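Long-range contact in sulfotransferase (Mycobacterium tuberculosis, PDB 2ZQ5), which probably catalyses transfer of a sulfo group to an acceptor substrate: residues L239-Q253 and F300-D314. Numbering follows the deposited sequence.
Sequences LDALMATYPDALVVQ and FNAARAKYDSAQFYD
Val251 and Phe312 pair in parallel, and three backbone bonds lace their strands together: Val251 N to Gln311 O (2.8 Å), Tyr313 N to Val251 O, and Gln253 N to Tyr313 O. The chain between these adjacent strands runs through helices 262-272 and 282-304, a beta-alpha-beta crossover.

Polar links join the first turn of helix 239-245 to the turn after helix 282-304. Asp240 OD1 takes Lys306 NZ at 2.8 Å on its syn lone pair, a salt bridge, and Tyr307 OH at 2.7 Å on its anti side, one oxygen holding both.

Apolar packing brings in the helix bodies and the strands. Lys306 CG covers one face of the Tyr307 ring, while Met243 CG forms a CH-pi contact on the other. Leu239 CG stands anti to the backbone N (chi1 -177°), and from there CD2 reaches Arg304 CA at 3.5 Å and the rings of Phe300 and Phe312. Val251 CG1 meets the edge of Phe300 at CZ (3.7 Å), and extended Gln253 sets its amide beside that ring, OE1 3.3 Å from Phe300 CE2.

Strand 312-316 is outermost in the five-stranded parallel sheet, next to 250-255; helices 239-245 and 282-304 pack over the Val251-Phe312 face.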
ATOM      1  N   LEU A 239       9.520  -8.266   4.814  1.00  5.98           N
ATOM      2  CA  LEU A 239      10.244  -7.788   5.977  1.00  6.24           C
ATOM      3  C   LEU A 239      11.760  -7.797   5.794  1.00  6.17           C
ATOM      4  O   LEU A 239      12.435  -6.869   6.241  1.00  6.81           O
ATOM      5  CB  LEU A 239       9.860  -8.599   7.213  1.00  7.41           C
ATOM      6  CG  LEU A 239      10.520  -8.121   8.507  1.00  6.65           C
ATOM      7  CD1 LEU A 239      10.164  -6.662   8.775  1.00  7.81           C
ATOM      8  CD2 LEU A 239      10.070  -9.010   9.658  1.00  8.22           C
ATOM      9  N   ASP A 240      12.309  -8.824   5.149  1.00  6.15           N
ATOM     10  CA  ASP A 240      13.756  -8.850   4.961  1.00  6.32           C
ATOM     11  C   ASP A 240      14.214  -7.666   4.117  1.00  6.28           C
ATOM     12  O   ASP A 240      15.238  -7.051   4.415  1.00  8.28           O
ATOM     13  CB  ASP A 240      14.221 -10.159   4.310  1.00  5.85           C
ATOM     14  CG  ASP A 240      14.076 -11.359   5.233  1.00  9.78           C
ATOM     15  OD1 ASP A 240      14.340 -11.225   6.447  1.00 10.75           O
ATOM     16  OD2 ASP A 240      13.710 -12.445   4.738  1.00 13.13           O
ATOM     17  N   ALA A 241      13.458  -7.339   3.071  1.00  6.65           N
ATOM     18  CA  ALA A 241      13.813  -6.213   2.215  1.00  6.10           C
ATOM     19  C   ALA A 241      13.665  -4.916   2.997  1.00  7.01           C
ATOM     20  O   ALA A 241      14.469  -3.991   2.855  1.00  6.74           O
ATOM     21  CB  ALA A 241      12.917  -6.184   0.978  1.00  7.25           C
ATOM     22  N   LEU A 242      12.627  -4.854   3.821  1.00  6.33           N
ATOM     23  CA  LEU A 242      12.372  -3.680   4.634  1.00  5.67           C
ATOM     24  C   LEU A 242      13.548  -3.439   5.578  1.00  6.51           C
ATOM     25  O   LEU A 242      14.081  -2.329   5.640  1.00  6.20           O
ATOM     26  CB  LEU A 242      11.070  -3.884   5.420  1.00  5.93           C
ATOM     27  CG  LEU A 242      10.465  -2.707   6.193  1.00  5.43           C
ATOM     28  CD1 LEU A 242       9.014  -3.029   6.514  1.00  7.16           C
ATOM     29  CD2 LEU A 242      11.254  -2.428   7.465  1.00  7.07           C
ATOM     30  N   MET A 243      13.964  -4.475   6.298  1.00  5.57           N
ATOM     31  CA  MET A 243      15.078  -4.332   7.232  1.00  5.43           C
ATOM     32  C   MET A 243      16.410  -4.074   6.531  1.00  7.29           C
ATOM     33  O   MET A 243      17.272  -3.387   7.074  1.00  8.92           O
ATOM     34  CB  MET A 243      15.188  -5.568   8.132  1.00  7.10           C
ATOM     35  CG  MET A 243      13.953  -5.827   8.989  1.00  7.73           C
ATOM     36  SD  MET A 243      13.496  -4.427  10.047  1.00 16.43           S
ATOM     37  CE  MET A 243      14.517  -4.726  11.470  1.00 17.93           C
ATOM     38  N   ALA A 244      16.588  -4.615   5.332  1.00  6.65           N
ATOM     39  CA  ALA A 244      17.837  -4.390   4.606  1.00  7.51           C
ATOM     40  C   ALA A 244      17.928  -2.924   4.186  1.00  8.68           C
ATOM     41  O   ALA A 244      19.008  -2.327   4.183  1.00 10.48           O
ATOM     42  CB  ALA A 244      17.903  -5.292   3.377  1.00  7.76           C
ATOM     43  N   THR A 245      16.782  -2.349   3.838  1.00  7.21           N
ATOM     44  CA  THR A 245      16.705  -0.962   3.395  1.00  7.29           C
ATOM     45  C   THR A 245      16.644   0.030   4.556  1.00  6.72           C
ATOM     46  O   THR A 245      17.188   1.134   4.472  1.00  7.00           O
ATOM     47  CB  THR A 245      15.463  -0.770   2.503  1.00  6.77           C
ATOM     48  OG1 THR A 245      15.499  -1.727   1.438  1.00  7.89           O
ATOM     49  CG2 THR A 245      15.431   0.631   1.912  1.00  6.97           C
ATOM     50  N   TYR A 246      15.984  -0.377   5.635  1.00  6.51           N
ATOM     51  CA  TYR A 246      15.819   0.449   6.829  1.00  7.48           C
ATOM     52  C   TYR A 246      16.211  -0.411   8.032  1.00  7.20           C
ATOM     53  O   TYR A 246      15.352  -0.882   8.777  1.00  6.73           O
ATOM     54  CB  TYR A 246      14.354   0.868   6.963  1.00  6.71           C
ATOM     55  CG  TYR A 246      13.765   1.550   5.744  1.00  6.46           C
ATOM     56  CD1 TYR A 246      13.981   2.905   5.505  1.00  7.01           C
ATOM     57  CD2 TYR A 246      12.955   0.845   4.851  1.00  5.42           C
ATOM     58  CE1 TYR A 246      13.398   3.549   4.412  1.00  6.48           C
ATOM     59  CE2 TYR A 246      12.368   1.480   3.752  1.00  5.76           C
ATOM     60  CZ  TYR A 246      12.591   2.833   3.541  1.00  5.90           C
ATOM     61  OH  TYR A 246      11.992   3.481   2.481  1.00  6.52           O
ATOM     62  N   PRO A 247      17.520  -0.617   8.244  1.00  8.07           N
ATOM     63  CA  PRO A 247      18.032  -1.431   9.353  1.00  9.29           C
ATOM     64  C   PRO A 247      17.527  -1.090  10.753  1.00  7.80           C
ATOM     65  O   PRO A 247      17.412  -1.973  11.607  1.00  9.32           O
ATOM     66  CB  PRO A 247      19.547  -1.260   9.233  1.00  9.04           C
ATOM     67  CG  PRO A 247      19.747  -1.034   7.766  1.00  9.79           C
ATOM     68  CD  PRO A 247      18.627  -0.084   7.431  1.00  9.83           C
ATOM     69  N   ASP A 248      17.231   0.185  10.980  1.00  6.95           N
ATOM     70  CA  ASP A 248      16.759   0.658  12.279  1.00  7.47           C
ATOM     71  C   ASP A 248      15.246   0.863  12.344  1.00  7.37           C
ATOM     72  O   ASP A 248      14.751   1.572  13.219  1.00  7.71           O
ATOM     73  CB  ASP A 248      17.457   1.977  12.617  1.00  7.76           C
ATOM     74  CG  ASP A 248      17.173   3.065  11.590  1.00  9.87           C
ATOM     75  OD1 ASP A 248      16.533   2.762  10.557  1.00  8.71           O
ATOM     76  OD2 ASP A 248      17.595   4.222  11.810  1.00 10.94           O
ATOM     77  N   ALA A 249      14.512   0.236  11.431  1.00  6.80           N
ATOM     78  CA  ALA A 249      13.062   0.388  11.397  1.00  6.58           C
ATOM     79  C   ALA A 249      12.339  -0.083  12.652  1.00  8.00           C
ATOM     80  O   ALA A 249      12.782  -1.005  13.341  1.00  8.21           O
ATOM     81  CB  ALA A 249      12.490  -0.339  10.182  1.00  7.01           C
ATOM     82  N   LEU A 250      11.220   0.576  12.938  1.00  7.47           N
ATOM     83  CA  LEU A 250      10.367   0.240  14.072  1.00  7.93           C
ATOM     84  C   LEU A 250       9.103  -0.290  13.407  1.00  7.77           C
ATOM     85  O   LEU A 250       8.392   0.450  12.726  1.00  9.96           O
ATOM     86  CB  LEU A 250      10.067   1.492  14.899  1.00  8.35           C
ATOM     87  CG  LEU A 250      11.311   2.240  15.388  1.00 10.31           C
ATOM     88  CD1 LEU A 250      10.890   3.490  16.140  1.00 10.59           C
ATOM     89  CD2 LEU A 250      12.145   1.327  16.281  1.00  9.70           C
ATOM     90  N   VAL A 251       8.830  -1.574  13.599  1.00  6.63           N
ATOM     91  CA  VAL A 251       7.687  -2.214  12.960  1.00  7.16           C
ATOM     92  C   VAL A 251       6.563  -2.561  13.926  1.00  6.64           C
ATOM     93  O   VAL A 251       6.790  -3.201  14.952  1.00  8.69           O
ATOM     94  CB  VAL A 251       8.145  -3.499  12.244  1.00  6.62           C
ATOM     95  CG1 VAL A 251       6.993  -4.102  11.463  1.00  9.37           C
ATOM     96  CG2 VAL A 251       9.315  -3.190  11.321  1.00  8.60           C
ATOM     97  N   VAL A 252       5.350  -2.136  13.579  1.00  6.18           N
ATOM     98  CA  VAL A 252       4.163  -2.398  14.387  1.00  6.86           C
ATOM     99  C   VAL A 252       3.185  -3.240  13.578  1.00  7.00           C
ATOM    100  O   VAL A 252       2.778  -2.847  12.486  1.00  7.35           O
ATOM    101  CB  VAL A 252       3.439  -1.088  14.787  1.00  7.48           C
ATOM    102  CG1 VAL A 252       2.223  -1.408  15.644  1.00  8.52           C
ATOM    103  CG2 VAL A 252       4.392  -0.172  15.531  1.00  8.16           C
ATOM    104  N   GLN A 253       2.814  -4.396  14.119  1.00  6.71           N
ATOM    105  CA  GLN A 253       1.871  -5.283  13.449  1.00  7.90           C
ATOM    106  C   GLN A 253       0.558  -5.346  14.216  1.00  8.03           C
ATOM    107  O   GLN A 253       0.547  -5.549  15.432  1.00  8.22           O
ATOM    108  CB  GLN A 253       2.445  -6.695  13.328  1.00  7.87           C
ATOM    109  CG  GLN A 253       1.477  -7.682  12.681  1.00  9.01           C
ATOM    110  CD  GLN A 253       2.035  -9.083  12.601  1.00  9.67           C
ATOM    111  OE1 GLN A 253       2.779  -9.516  13.479  1.00 10.39           O
ATOM    112  NE2 GLN A 253       1.663  -9.811  11.553  1.00 12.75           N
ATOM    113  N   PHE A 300       5.788 -13.124   7.515  1.00  5.84           N
ATOM    114  CA  PHE A 300       6.193 -12.090   8.462  1.00  5.87           C
ATOM    115  C   PHE A 300       6.749 -12.759   9.716  1.00  6.89           C
ATOM    116  O   PHE A 300       7.796 -12.364  10.215  1.00  6.97           O
ATOM    117  CB  PHE A 300       5.006 -11.200   8.841  1.00  5.51           C
ATOM    118  CG  PHE A 300       5.392  -9.979   9.634  1.00  5.34           C
ATOM    119  CD1 PHE A 300       6.082  -8.932   9.034  1.00  6.86           C
ATOM    120  CD2 PHE A 300       5.064  -9.879  10.986  1.00  6.56           C
ATOM    121  CE1 PHE A 300       6.441  -7.798   9.762  1.00  8.09           C
ATOM    122  CE2 PHE A 300       5.418  -8.746  11.728  1.00  6.42           C
ATOM    123  CZ  PHE A 300       6.109  -7.702  11.113  1.00  6.88           C
ATOM    124  N   ASN A 301       6.051 -13.774  10.218  1.00  6.74           N
ATOM    125  CA  ASN A 301       6.521 -14.485  11.408  1.00  7.68           C
ATOM    126  C   ASN A 301       7.884 -15.127  11.174  1.00  8.86           C
ATOM    127  O   ASN A 301       8.780 -15.021  12.009  1.00 11.67           O
ATOM    128  CB  ASN A 301       5.542 -15.586  11.825  1.00  9.68           C
ATOM    129  CG  ASN A 301       4.298 -15.047  12.489  1.00 13.23           C
ATOM    130  OD1 ASN A 301       4.284 -13.923  12.988  1.00 17.00           O
ATOM    131  ND2 ASN A 301       3.249 -15.860  12.524  1.00 14.83           N
ATOM    132  N   ALA A 302       8.036 -15.800  10.040  1.00  9.11           N
ATOM    133  CA  ALA A 302       9.286 -16.480   9.724  1.00  9.38           C
ATOM    134  C   ALA A 302      10.471 -15.528   9.642  1.00  9.86           C
ATOM    135  O   ALA A 302      11.545 -15.819  10.168  1.00 11.67           O
ATOM    136  CB  ALA A 302       9.145 -17.255   8.411  1.00  9.95           C
ATOM    137  N   ALA A 303      10.271 -14.387   8.993  1.00  9.51           N
ATOM    138  CA  ALA A 303      11.334 -13.407   8.823  1.00  8.36           C
ATOM    139  C   ALA A 303      11.649 -12.595  10.074  1.00  8.64           C
ATOM    140  O   ALA A 303      12.801 -12.261  10.334  1.00  9.38           O
ATOM    141  CB  ALA A 303      10.987 -12.467   7.675  1.00  9.58           C
ATOM    142  N   ARG A 304      10.618 -12.278  10.844  1.00  9.21           N
ATOM    143  CA  ARG A 304      10.774 -11.483  12.055  1.00  9.34           C
ATOM    144  C   ARG A 304      11.711 -12.105  13.093  1.00  9.65           C
ATOM    145  O   ARG A 304      12.401 -11.392  13.823  1.00  9.57           O
ATOM    146  CB  ARG A 304       9.391 -11.247  12.660  1.00 10.20           C
ATOM    147  CG  ARG A 304       9.353 -10.523  13.988  1.00 10.75           C
ATOM    148  CD  ARG A 304       7.906 -10.373  14.422  1.00 11.90           C
ATOM    149  NE  ARG A 304       7.774  -9.785  15.748  1.00 14.08           N
ATOM    150  CZ  ARG A 304       6.612  -9.454  16.295  1.00 12.48           C
ATOM    151  NH1 ARG A 304       5.482  -9.657  15.626  1.00 13.73           N
ATOM    152  NH2 ARG A 304       6.576  -8.918  17.506  1.00 15.22           N
ATOM    153  N   ALA A 305      11.744 -13.431  13.146  1.00 10.07           N
ATOM    154  CA  ALA A 305      12.577 -14.135  14.116  1.00 11.39           C
ATOM    155  C   ALA A 305      14.067 -13.780  14.107  1.00 12.55           C
ATOM    156  O   ALA A 305      14.710 -13.784  15.159  1.00 13.71           O
ATOM    157  CB  ALA A 305      12.405 -15.644  13.936  1.00 11.25           C
ATOM    158  N   LYS A 306      14.618 -13.465  12.940  1.00 12.05           N
ATOM    159  CA  LYS A 306      16.045 -13.156  12.844  1.00 13.49           C
ATOM    160  C   LYS A 306      16.432 -11.742  13.262  1.00 12.90           C
ATOM    161  O   LYS A 306      17.618 -11.417  13.312  1.00 13.37           O
ATOM    162  CB  LYS A 306      16.544 -13.383  11.416  1.00 15.59           C
ATOM    163  CG  LYS A 306      16.231 -12.236  10.473  1.00 17.52           C
ATOM    164  CD  LYS A 306      16.882 -12.422   9.113  1.00 17.95           C
ATOM    165  CE  LYS A 306      16.272 -13.593   8.373  1.00 16.94           C
ATOM    166  NZ  LYS A 306      14.813 -13.384   8.186  1.00 14.39           N
ATOM    167  N   TYR A 307      15.447 -10.904  13.560  1.00 10.50           N
ATOM    168  CA  TYR A 307      15.737  -9.525  13.935  1.00 10.28           C
ATOM    169  C   TYR A 307      15.548  -9.245  15.418  1.00 10.09           C
ATOM    170  O   TYR A 307      14.979 -10.052  16.148  1.00 11.91           O
ATOM    171  CB  TYR A 307      14.872  -8.575  13.100  1.00  9.38           C
ATOM    172  CG  TYR A 307      15.120  -8.735  11.619  1.00  7.82           C
ATOM    173  CD1 TYR A 307      16.318  -8.313  11.048  1.00  7.30           C
ATOM    174  CD2 TYR A 307      14.190  -9.376  10.800  1.00  7.50           C
ATOM    175  CE1 TYR A 307      16.593  -8.530   9.703  1.00  7.44           C
ATOM    176  CE2 TYR A 307      14.455  -9.600   9.450  1.00  7.37           C
ATOM    177  CZ  TYR A 307      15.661  -9.178   8.909  1.00  7.24           C
ATOM    178  OH  TYR A 307      15.958  -9.433   7.589  1.00  9.50           O
ATOM    179  N   ASP A 308      16.040  -8.090  15.850  1.00 10.38           N
ATOM    180  CA  ASP A 308      15.948  -7.664  17.243  1.00  9.48           C
ATOM    181  C   ASP A 308      14.492  -7.372  17.591  1.00  9.95           C
ATOM    182  O   ASP A 308      13.878  -6.485  16.997  1.00  8.48           O
ATOM    183  CB  ASP A 308      16.784  -6.400  17.438  1.00  8.63           C
ATOM    184  CG  ASP A 308      16.901  -5.989  18.888  1.00  8.20           C
ATOM    185  OD1 ASP A 308      16.117  -6.478  19.729  1.00  9.11           O
ATOM    186  OD2 ASP A 308      17.784  -5.156  19.175  1.00 10.37           O
ATOM    187  N   SER A 309      13.946  -8.105  18.557  1.00 10.68           N
ATOM    188  CA  SER A 309      12.559  -7.913  18.965  1.00 10.11           C
ATOM    189  C   SER A 309      12.278  -6.509  19.501  1.00  9.92           C
ATOM    190  O   SER A 309      11.129  -6.081  19.558  1.00 11.48           O
ATOM    191  CB  SER A 309      12.161  -8.964  20.008  1.00 12.61           C
ATOM    192  OG  SER A 309      13.036  -8.946  21.121  1.00 16.53           O
ATOM    193  N   ALA A 310      13.328  -5.789  19.885  1.00  8.73           N
ATOM    194  CA  ALA A 310      13.166  -4.432  20.393  1.00  9.23           C
ATOM    195  C   ALA A 310      12.596  -3.519  19.304  1.00  9.85           C
ATOM    196  O   ALA A 310      12.046  -2.455  19.592  1.00 11.49           O
ATOM    197  CB  ALA A 310      14.508  -3.891  20.875  1.00  9.88           C
ATOM    198  N   GLN A 311      12.728  -3.943  18.052  1.00  7.91           N
ATOM    199  CA  GLN A 311      12.238  -3.151  16.928  1.00  7.75           C
ATOM    200  C   GLN A 311      10.844  -3.543  16.455  1.00  8.40           C
ATOM    201  O   GLN A 311      10.392  -3.078  15.411  1.00  8.85           O
ATOM    202  CB  GLN A 311      13.214  -3.252  15.756  1.00  6.19           C
ATOM    203  CG  GLN A 311      14.553  -2.576  16.021  1.00  8.20           C
ATOM    204  CD  GLN A 311      15.542  -2.747  14.884  1.00  8.46           C
ATOM    205  OE1 GLN A 311      15.328  -2.258  13.769  1.00  9.26           O
ATOM    206  NE2 GLN A 311      16.634  -3.447  15.156  1.00  7.61           N
ATOM    207  N   PHE A 312      10.161  -4.384  17.224  1.00  7.36           N
ATOM    208  CA  PHE A 312       8.823  -4.840  16.852  1.00  8.26           C
ATOM    209  C   PHE A 312       7.817  -4.666  17.975  1.00  9.87           C
ATOM    210  O   PHE A 312       8.164  -4.762  19.155  1.00 10.53           O
ATOM    211  CB  PHE A 312       8.864  -6.317  16.447  1.00  8.47           C
ATOM    212  CG  PHE A 312       9.632  -6.577  15.190  1.00  7.97           C
ATOM    213  CD1 PHE A 312       8.977  -6.689  13.966  1.00  7.69           C
ATOM    214  CD2 PHE A 312      11.018  -6.668  15.219  1.00  9.34           C
ATOM    215  CE1 PHE A 312       9.695  -6.887  12.791  1.00  8.54           C
ATOM    216  CE2 PHE A 312      11.744  -6.865  14.052  1.00  7.89           C
ATOM    217  CZ  PHE A 312      11.083  -6.974  12.832  1.00  9.89           C
ATOM    218  N   TYR A 313       6.569  -4.417  17.599  1.00  8.65           N
ATOM    219  CA  TYR A 313       5.490  -4.247  18.563  1.00  8.90           C
ATOM    220  C   TYR A 313       4.218  -4.838  17.973  1.00  9.63           C
ATOM    221  O   TYR A 313       3.911  -4.614  16.801  1.00  9.14           O
ATOM    222  CB  TYR A 313       5.262  -2.761  18.867  1.00 11.02           C
ATOM    223  CG  TYR A 313       4.322  -2.508  20.028  1.00 13.32           C
ATOM    224  CD1 TYR A 313       4.812  -2.311  21.317  1.00 15.78           C
ATOM    225  CD2 TYR A 313       2.941  -2.488  19.840  1.00 13.42           C
ATOM    226  CE1 TYR A 313       3.949  -2.101  22.391  1.00 16.98           C
ATOM    227  CE2 TYR A 313       2.068  -2.283  20.907  1.00 14.91           C
ATOM    228  CZ  TYR A 313       2.580  -2.089  22.176  1.00 15.61           C
ATOM    229  OH  TYR A 313       1.716  -1.881  23.229  1.00 19.59           O
ATOM    230  N   ASP A 314       3.489  -5.600  18.783  1.00  9.49           N
ATOM    231  CA  ASP A 314       2.238  -6.214  18.351  1.00 10.55           C
ATOM    232  C   ASP A 314       1.066  -5.510  19.008  1.00 10.93           C
ATOM    233  O   ASP A 314       1.032  -5.354  20.231  1.00 12.41           O
ATOM    234  CB  ASP A 314       2.210  -7.695  18.729  1.00 11.09           C
ATOM    235  CG  ASP A 314       3.263  -8.498  18.005  1.00 12.29           C
ATOM    236  OD1 ASP A 314       3.154  -8.646  16.768  1.00 10.99           O
ATOM    237  OD2 ASP A 314       4.204  -8.975  18.671  1.00 15.92           O
TER
HETATM  238  O   HOH W   1      17.418  -8.138   5.799  1.00 16.19           O
HETATM  239  O   HOH W   2       2.488 -12.636  11.419  1.00 11.01           O
HETATM  240  O   HOH W   3       4.136 -11.723  14.189  1.00 21.16           O